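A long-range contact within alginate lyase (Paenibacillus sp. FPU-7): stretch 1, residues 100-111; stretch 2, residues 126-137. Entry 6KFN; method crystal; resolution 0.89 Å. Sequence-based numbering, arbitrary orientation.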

# COMPACT_ATOMS: atom_id res chain seq x y z
N HIS A 100 -8.08 0.51 12.22
CA HIS A 100 -7.79 -0.15 13.49
C HIS A 100 -7.72 -1.66 13.35
O HIS A 100 -8.23 -2.40 14.19
N ALA A 101 -7.04 -2.10 12.31
CA ALA A 101 -6.87 -3.52 11.98
C ALA A 101 -5.39 -3.87 12.12
O ALA A 101 -4.54 -3.12 11.65
N ASN A 102 -5.12 -5.01 12.74
CA ASN A 102 -3.77 -5.34 13.13
C ASN A 102 -3.46 -6.80 12.79
O ASN A 102 -4.34 -7.66 12.87
N HIS A 103 -2.21 -7.07 12.46
CA HIS A 103 -1.77 -8.43 12.16
C HIS A 103 -2.56 -9.04 10.99
O HIS A 103 -2.79 -10.25 10.95
N VAL A 104 -2.90 -8.20 10.01
CA VAL A 104 -3.52 -8.65 8.77
C VAL A 104 -2.40 -8.97 7.79
O VAL A 104 -1.44 -8.21 7.65
N GLN A 105 -2.52 -10.12 7.11
CA GLN A 105 -1.58 -10.53 6.08
C GLN A 105 -2.28 -10.57 4.73
O GLN A 105 -3.19 -11.38 4.53
N MET A 106 -1.86 -9.70 3.84
CA MET A 106 -2.35 -9.64 2.47
C MET A 106 -1.26 -10.25 1.57
O MET A 106 -0.11 -9.82 1.64
N ASP A 107 -1.62 -11.24 0.75
CA ASP A 107 -0.62 -11.98 0.01
C ASP A 107 -1.21 -12.41 -1.33
O ASP A 107 -2.31 -12.96 -1.37
N GLY A 108 -0.50 -12.16 -2.43
CA GLY A 108 -0.94 -12.66 -3.72
C GLY A 108 -2.11 -11.88 -4.28
O GLY A 108 -2.91 -12.45 -5.03
N LEU A 109 -2.23 -10.60 -3.95
CA LEU A 109 -3.35 -9.79 -4.39
C LEU A 109 -3.02 -9.04 -5.67
O LEU A 109 -1.88 -8.69 -5.95
N GLU A 110 -4.07 -8.76 -6.43
CA GLU A 110 -4.00 -7.92 -7.62
C GLU A 110 -5.08 -6.86 -7.46
O GLU A 110 -6.26 -7.20 -7.48
N ILE A 111 -4.66 -5.59 -7.28
CA ILE A 111 -5.55 -4.51 -6.90
C ILE A 111 -5.45 -3.45 -7.99
O ILE A 111 -4.34 -2.95 -8.25
N SER A 126 -1.80 -1.52 12.54
CA SER A 126 -0.40 -1.77 12.79
C SER A 126 -0.06 -3.24 12.64
O SER A 126 -0.89 -4.13 12.74
N ASP A 127 1.25 -3.49 12.43
CA ASP A 127 1.76 -4.85 12.40
C ASP A 127 1.12 -5.68 11.29
O ASP A 127 0.93 -6.89 11.44
N ASN A 128 0.79 -5.03 10.18
CA ASN A 128 0.22 -5.70 9.01
C ASN A 128 1.30 -5.90 7.96
O ASN A 128 2.36 -5.29 8.02
N ILE A 129 1.01 -6.77 6.99
CA ILE A 129 1.90 -6.97 5.85
C ILE A 129 1.08 -7.09 4.58
O ILE A 129 0.05 -7.75 4.57
N ILE A 130 1.57 -6.48 3.52
CA ILE A 130 1.16 -6.80 2.17
C ILE A 130 2.39 -7.28 1.42
O ILE A 130 3.42 -6.60 1.38
N ARG A 131 2.28 -8.48 0.83
CA ARG A 131 3.39 -9.11 0.17
C ARG A 131 2.94 -9.73 -1.14
O ARG A 131 1.78 -10.11 -1.32
N ASN A 132 3.89 -9.87 -2.06
CA ASN A 132 3.69 -10.69 -3.26
C ASN A 132 2.40 -10.28 -3.99
O ASN A 132 1.58 -11.12 -4.35
N SER A 133 2.23 -8.98 -4.19
CA SER A 133 1.01 -8.41 -4.73
C SER A 133 1.36 -7.38 -5.80
O SER A 133 2.48 -6.90 -5.85
N HIS A 134 0.37 -7.03 -6.62
CA HIS A 134 0.52 -6.04 -7.68
C HIS A 134 -0.61 -5.04 -7.56
O HIS A 134 -1.78 -5.44 -7.60
N ILE A 135 -0.26 -3.75 -7.46
CA ILE A 135 -1.21 -2.66 -7.40
C ILE A 135 -0.95 -1.79 -8.62
O ILE A 135 0.19 -1.36 -8.84
N TYR A 136 -2.00 -1.51 -9.41
CA TYR A 136 -1.83 -0.70 -10.61
C TYR A 136 -3.14 0.01 -10.90
O TYR A 136 -4.19 -0.34 -10.36
N ASN A 137 -3.10 1.02 -11.77
CA ASN A 137 -4.32 1.71 -12.22
C ASN A 137 -5.14 2.23 -11.04
O ASN A 137 -6.29 1.82 -10.81

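What fills the apolar centre of the contact? The two stretches run as parallel neighbours, so matching residues sit side by side on one face of the sheet: Met106 beside Ile130, and Ile111 beside Ile135. Met106 (chi1 m, chi2 t, chi3 m) brings its CB to 3.9 Å from Ile130 CG1. Ile111 (m, t) sets its CB 4.2 Å from Ile135 CG1, while its CD1 reaches 4.5 Å from Ile130 CD1, the latter residue being t, t. All four are buried, and Ile111 gives up the most area to the other stretch.

How are the segments next to this apolar centre held? Asn128, with chi1 m, leaves the backbone sideways, but its amide comes close to the first stretch and substitutes for backbone: OD1 accepts from Val104 N at 2.8 Å, and ND2 donates to Ala101 O at 3.0 Å. Ser133, also m, does similar work, its OG accepting from Leu109 N at 3.0 Å and donating to Arg131 O at 2.8 Å within its own stretch.

What lies on the other face of the sheet? Here the side chains are largely polar. Arg131 (p, t, p) curls so that its NH1 forms a salt bridge with Asp107 OD2 at 3.0 Å and its NH2 a hydrogen bond with Gln105 OE1 at 3.3 Å, both partners near the guanidinium plane. Asp107, chi1 t, also accepts through OD1 from Asn132 ND2 at 3.2 Å. Extended Glu110 (t, t) receives a short hydrogen bond at OE2 from Tyr136 OH, 2.6 Å away.

How does the contact finish at its N-terminal end? Asp127 CB lies over one face of the His103 ring, 3.8 Å from its centroid, a CH-pi contact. Asn102 OD1 accepts from Ser126 N at 3.0 Å, and one water donates to both Asn102 OD1 (3.0 Å) and Asp127 OD2 (2.6 Å), bridging the stretches.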

# COMPACT_ATOMS: atom_id res chain seq x y z
CB HIS A 100 -8.69 0.32 14.64
CG HIS A 100 -10.15 0.19 14.39
ND1 HIS A 100 -10.82 -1.01 14.44
CD2 HIS A 100 -11.06 1.15 14.09
CE1 HIS A 100 -12.10 -0.78 14.17
NE2 HIS A 100 -12.27 0.51 13.97
CB ALA A 101 -7.36 -3.79 10.56
CB ASN A 102 -3.55 -5.14 14.64
CG ASN A 102 -3.88 -3.73 15.06
OD1 ASN A 102 -3.05 -2.85 14.98
ND2 ASN A 102 -5.14 -3.48 15.39
CB HIS A 103 -1.80 -9.35 13.38
CG HIS A 103 -0.90 -8.88 14.47
ND1 HIS A 103 0.45 -9.06 14.43
CD2 HIS A 103 -1.17 -8.24 15.63
CE1 HIS A 103 0.99 -8.56 15.52
NE2 HIS A 103 0.04 -8.05 16.26
CB VAL A 104 -4.44 -7.55 8.22
CG1 VAL A 104 -4.99 -7.90 6.85
CG2 VAL A 104 -5.57 -7.24 9.20
CB GLN A 105 -1.01 -11.91 6.41
CG GLN A 105 -0.28 -11.99 7.71
CD GLN A 105 0.42 -13.30 7.88
OE1 GLN A 105 1.61 -13.38 7.71
NE2 GLN A 105 -0.30 -14.35 8.09
CB MET A 106 -2.61 -8.18 2.09
CG MET A 106 -3.82 -7.62 2.77
SD MET A 106 -3.95 -5.84 2.73
CE MET A 106 -2.83 -5.45 4.09
CB ASP A 107 -0.20 -13.20 0.86
CG ASP A 107 1.04 -13.92 0.40
OD1 ASP A 107 1.51 -13.72 -0.71
OD2 ASP A 107 1.60 -14.65 1.28
CB LEU A 109 -3.74 -8.79 -3.30
CG LEU A 109 -3.98 -9.39 -1.91
CD1 LEU A 109 -4.58 -8.34 -1.01
CD2 LEU A 109 -4.89 -10.61 -1.97
CB GLU A 110 -4.18 -8.78 -8.87
CG GLU A 110 -4.02 -8.02 -10.16
CD GLU A 110 -4.28 -8.83 -11.43
OE1 GLU A 110 -4.35 -10.05 -11.36
OE2 GLU A 110 -4.43 -8.19 -12.48
CB ILE A 111 -5.18 -3.93 -5.53
CG1 ILE A 111 -5.20 -5.04 -4.48
CG2 ILE A 111 -6.07 -2.76 -5.18
CD1 ILE A 111 -4.66 -4.63 -3.14
CB SER A 126 -0.03 -1.29 14.19
OG SER A 126 -0.21 0.11 14.35
CB ASP A 127 1.65 -5.56 13.76
CG ASP A 127 2.35 -4.76 14.83
OD1 ASP A 127 3.61 -4.65 14.76
OD2 ASP A 127 1.67 -4.21 15.74
CB ASN A 128 -0.91 -4.86 8.44
CG ASN A 128 -1.96 -4.53 9.48
OD1 ASN A 128 -2.65 -5.44 9.95
ND2 ASN A 128 -2.11 -3.27 9.84
CB ILE A 129 2.84 -8.16 6.05
CG1 ILE A 129 3.86 -8.28 4.90
CG2 ILE A 129 2.10 -9.45 6.28
CD1 ILE A 129 5.06 -9.10 5.24
CB ILE A 130 0.43 -5.64 1.46
CG1 ILE A 130 -0.00 -6.09 0.06
CG2 ILE A 130 1.21 -4.34 1.43
CD1 ILE A 130 -1.03 -5.21 -0.60
CB ARG A 131 4.09 -10.12 1.06
CG ARG A 131 3.28 -11.31 1.43
CD ARG A 131 4.18 -12.44 1.87
NE ARG A 131 4.44 -12.36 3.28
CZ ARG A 131 3.60 -12.84 4.19
NH1 ARG A 131 2.48 -13.38 3.82
NH2 ARG A 131 3.89 -12.73 5.46
CB ASN A 132 3.65 -12.18 -2.92
CG ASN A 132 4.85 -12.63 -2.16
OD1 ASN A 132 5.96 -12.14 -2.40
ND2 ASN A 132 4.66 -13.57 -1.23
CB SER A 133 0.18 -7.75 -3.61
OG SER A 133 -0.29 -8.72 -2.67
CB HIS A 134 0.50 -6.72 -9.05
CG HIS A 134 0.77 -5.79 -10.21
ND1 HIS A 134 0.48 -6.16 -11.50
CD2 HIS A 134 1.30 -4.55 -10.29
CE1 HIS A 134 0.84 -5.18 -12.32
NE2 HIS A 134 1.34 -4.19 -11.61
CB ILE A 135 -1.05 -1.83 -6.11
CG1 ILE A 135 -1.25 -2.70 -4.87
CG2 ILE A 135 -1.97 -0.64 -6.12
CD1 ILE A 135 -0.75 -2.07 -3.59
CB TYR A 136 -1.31 -1.56 -11.79
CG TYR A 136 -2.20 -2.69 -12.24
CD1 TYR A 136 -2.19 -3.92 -11.59
CD2 TYR A 136 -3.01 -2.56 -13.35
CE1 TYR A 136 -2.98 -4.98 -12.03
CE2 TYR A 136 -3.80 -3.59 -13.79
CZ TYR A 136 -3.79 -4.81 -13.15
OH TYR A 136 -4.57 -5.83 -13.62
CB ASN A 137 -5.17 0.83 -13.13
CG ASN A 137 -4.54 0.60 -14.44
OD1 ASN A 137 -3.47 1.08 -14.74
ND2 ASN A 137 -5.20 -0.25 -15.24
O HOH W 1 -0.86 -4.18 16.48